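Local coordinates for protein regulator of polyketide synthase expression (Bifidobacterium adolescentis, PDB 3ONQ) that is of uncharacterised function but probably regulates polyketide synthase expression as a transcription factor with a PucR-type C-terminal helix-turn-helix domain, at residues A65-T70 with T93-L98. Residues are numbered along the deposited sequence; the frame is centred on the assembly and turned at random.
Sequences ASLAST and TFLLAL
L95 leaves strand 94-100 toward the first turn of helix 67-80 and ends between L67 and T70. Its CG is anti to the backbone N (chi1 -179°), which carries both methyls out from the sheet to the helix. CD1 is the more engaged branch. L95 CD1 lies 3.8 Å from T70 CG2 and 4.0 Å from L67 CD2. The backbone of the turn is also near, with L67 O 3.9 Å from L95 CD1. The second methyl, L95 CD2, meets T70 CG2 at 4.0 Å.

L67 reaches L95 with one branch. L67 CD2 also comes within 4.1 Å of L95 CB. The two leucines run past each other in opposite directions, so they touch alongside and not tip to tip. L67 also touches T90 on the neighbouring strand 86-91. It is exposed, whereas L95 and T70 are buried.

The arrangement is helix-on-sheet packing within an alpha-beta-alpha sandwich. Helix 67-80 covers one face of the mixed sheet here, and helix 132-149 lies against F94 and L96 on the other. Deeper along the same helix, S71 and I74 continue the cover over L95.

T70 divides its branches between apolar and polar partners. With OG1 beside the backbone N (chi1 -70°), CG2 lies anti to it and goes to the leucine methyls. OG1 is hydrogen-bonded to A117 O, so the buried hydroxyl is satisfied away from the sheet leucine. The start of the helix is fixed by S66 at the N-cap. S66 OG accepts from S69 N at 3.1 Å, with an N-H...O angle of 146°. A backbone hydrogen bond runs from T70 N to S66 O, 3.0 Å.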
ATOM      1  N   ALA B  65      25.761  15.440  25.602  1.00 45.83           N
ATOM      2  CA  ALA B  65      25.925  15.274  27.039  1.00 51.08           C
ATOM      3  C   ALA B  65      24.850  14.361  27.603  1.00 51.98           C
ATOM      4  O   ALA B  65      25.149  13.429  28.350  1.00 57.99           O
ATOM      5  CB  ALA B  65      25.894  16.628  27.746  1.00 52.61           C
ATOM      6  N   SER B  66      23.598  14.621  27.242  1.00 45.23           N
ATOM      7  CA  SER B  66      22.502  13.798  27.732  1.00 44.56           C
ATOM      8  C   SER B  66      21.267  13.869  26.839  1.00 51.67           C
ATOM      9  O   SER B  66      21.160  14.740  25.971  1.00 51.29           O
ATOM     10  CB  SER B  66      22.122  14.221  29.149  1.00 50.20           C
ATOM     11  OG  SER B  66      21.573  15.522  29.151  1.00 52.26           O
ATOM     12  N   LEU B  67      20.333  12.949  27.070  1.00 54.18           N
ATOM     13  CA  LEU B  67      19.088  12.898  26.312  1.00 59.51           C
ATOM     14  C   LEU B  67      18.202  14.101  26.612  1.00 62.31           C
ATOM     15  O   LEU B  67      17.665  14.730  25.698  1.00 62.07           O
ATOM     16  CB  LEU B  67      18.338  11.588  26.580  1.00 59.23           C
ATOM     17  CG  LEU B  67      19.031  10.333  26.023  1.00 65.25           C
ATOM     18  CD1 LEU B  67      18.454   9.049  26.611  1.00 62.85           C
ATOM     19  CD2 LEU B  67      18.975  10.301  24.500  1.00 65.42           C
ATOM     20  N   ALA B  68      18.054  14.425  27.891  1.00 57.64           N
ATOM     21  CA  ALA B  68      17.254  15.575  28.286  1.00 59.81           C
ATOM     22  C   ALA B  68      17.847  16.873  27.742  1.00 54.23           C
ATOM     23  O   ALA B  68      17.122  17.767  27.321  1.00 50.48           O
ATOM     24  CB  ALA B  68      17.130  15.643  29.801  1.00 58.71           C
ATOM     25  N   SER B  69      19.171  16.972  27.752  1.00 50.07           N
ATOM     26  CA  SER B  69      19.829  18.195  27.320  1.00 53.61           C
ATOM     27  C   SER B  69      19.666  18.391  25.815  1.00 55.88           C
ATOM     28  O   SER B  69      19.337  19.481  25.344  1.00 48.90           O
ATOM     29  CB  SER B  69      21.308  18.164  27.683  1.00 55.90           C
ATOM     30  OG  SER B  69      21.966  19.312  27.183  1.00 56.49           O
ATOM     31  N   THR B  70      19.891  17.322  25.061  1.00 50.49           N
ATOM     32  CA  THR B  70      19.743  17.395  23.623  1.00 46.41           C
ATOM     33  C   THR B  70      18.295  17.709  23.229  1.00 40.88           C
ATOM     34  O   THR B  70      18.057  18.514  22.331  1.00 40.53           O
ATOM     35  CB  THR B  70      20.239  16.109  22.943  1.00 46.41           C
ATOM     36  OG1 THR B  70      21.666  16.035  23.061  1.00 45.52           O
ATOM     37  CG2 THR B  70      19.870  16.113  21.465  1.00 43.03           C
ATOM     38  N   THR B  93      21.342   3.905  21.727  1.00 31.98           N
ATOM     39  CA  THR B  93      22.070   5.085  22.173  1.00 33.87           C
ATOM     40  C   THR B  93      21.693   6.348  21.383  1.00 32.71           C
ATOM     41  O   THR B  93      22.134   7.451  21.725  1.00 32.27           O
ATOM     42  CB  THR B  93      23.567   4.881  21.968  1.00 34.74           C
ATOM     43  OG1 THR B  93      23.796   4.587  20.585  1.00 37.49           O
ATOM     44  CG2 THR B  93      24.070   3.724  22.814  1.00 39.30           C
ATOM     45  N   PHE B  94      20.899   6.192  20.324  1.00 27.24           N
ATOM     46  CA  PHE B  94      20.584   7.318  19.435  1.00 25.76           C
ATOM     47  C   PHE B  94      19.362   8.120  19.885  1.00 29.69           C
ATOM     48  O   PHE B  94      18.403   7.560  20.405  1.00 31.11           O
ATOM     49  CB  PHE B  94      20.325   6.825  18.012  1.00 26.48           C
ATOM     50  CG  PHE B  94      21.427   5.985  17.454  1.00 30.91           C
ATOM     51  CD1 PHE B  94      22.721   6.467  17.400  1.00 34.43           C
ATOM     52  CD2 PHE B  94      21.163   4.720  16.962  1.00 33.25           C
ATOM     53  CE1 PHE B  94      23.733   5.691  16.882  1.00 35.22           C
ATOM     54  CE2 PHE B  94      22.174   3.944  16.443  1.00 32.46           C
ATOM     55  CZ  PHE B  94      23.456   4.429  16.409  1.00 26.74           C
ATOM     56  N   LEU B  95      19.409   9.432  19.669  1.00 29.80           N
ATOM     57  CA  LEU B  95      18.226  10.281  19.767  1.00 28.62           C
ATOM     58  C   LEU B  95      17.823  10.664  18.349  1.00 29.55           C
ATOM     59  O   LEU B  95      18.659  11.125  17.572  1.00 29.36           O
ATOM     60  CB  LEU B  95      18.522  11.536  20.592  1.00 26.75           C
ATOM     61  CG  LEU B  95      17.366  12.517  20.817  1.00 33.55           C
ATOM     62  CD1 LEU B  95      17.492  13.190  22.160  1.00 37.92           C
ATOM     63  CD2 LEU B  95      17.290  13.568  19.694  1.00 34.62           C
ATOM     64  N   LEU B  96      16.557  10.447  18.003  1.00 23.96           N
ATOM     65  CA  LEU B  96      16.042  10.825  16.688  1.00 24.83           C
ATOM     66  C   LEU B  96      14.983  11.897  16.866  1.00 26.70           C
ATOM     67  O   LEU B  96      14.160  11.813  17.774  1.00 25.64           O
ATOM     68  CB  LEU B  96      15.434   9.628  15.948  1.00 26.76           C
ATOM     69  CG  LEU B  96      16.357   8.664  15.200  1.00 30.30           C
ATOM     70  CD1 LEU B  96      17.465   8.173  16.088  1.00 26.83           C
ATOM     71  CD2 LEU B  96      15.561   7.488  14.629  1.00 33.94           C
ATOM     72  N   ALA B  97      15.015  12.900  15.996  1.00 20.78           N
ATOM     73  CA  ALA B  97      14.062  13.992  16.039  1.00 25.76           C
ATOM     74  C   ALA B  97      13.454  14.179  14.662  1.00 27.72           C
ATOM     75  O   ALA B  97      14.173  14.338  13.668  1.00 25.91           O
ATOM     76  CB  ALA B  97      14.747  15.281  16.482  1.00 22.90           C
ATOM     77  N   LEU B  98      12.127  14.171  14.621  1.00 23.67           N
ATOM     78  CA  LEU B  98      11.376  14.409  13.408  1.00 26.19           C
ATOM     79  C   LEU B  98      10.783  15.809  13.497  1.00 29.82           C
ATOM     80  O   LEU B  98       9.906  16.062  14.322  1.00 26.84           O
ATOM     81  CB  LEU B  98      10.249  13.392  13.298  1.00 23.38           C
ATOM     82  CG  LEU B  98       9.314  13.574  12.102  1.00 29.50           C
ATOM     83  CD1 LEU B  98       9.982  13.060  10.831  1.00 23.69           C
ATOM     84  CD2 LEU B  98       8.004  12.852  12.357  1.00 34.17           C
TER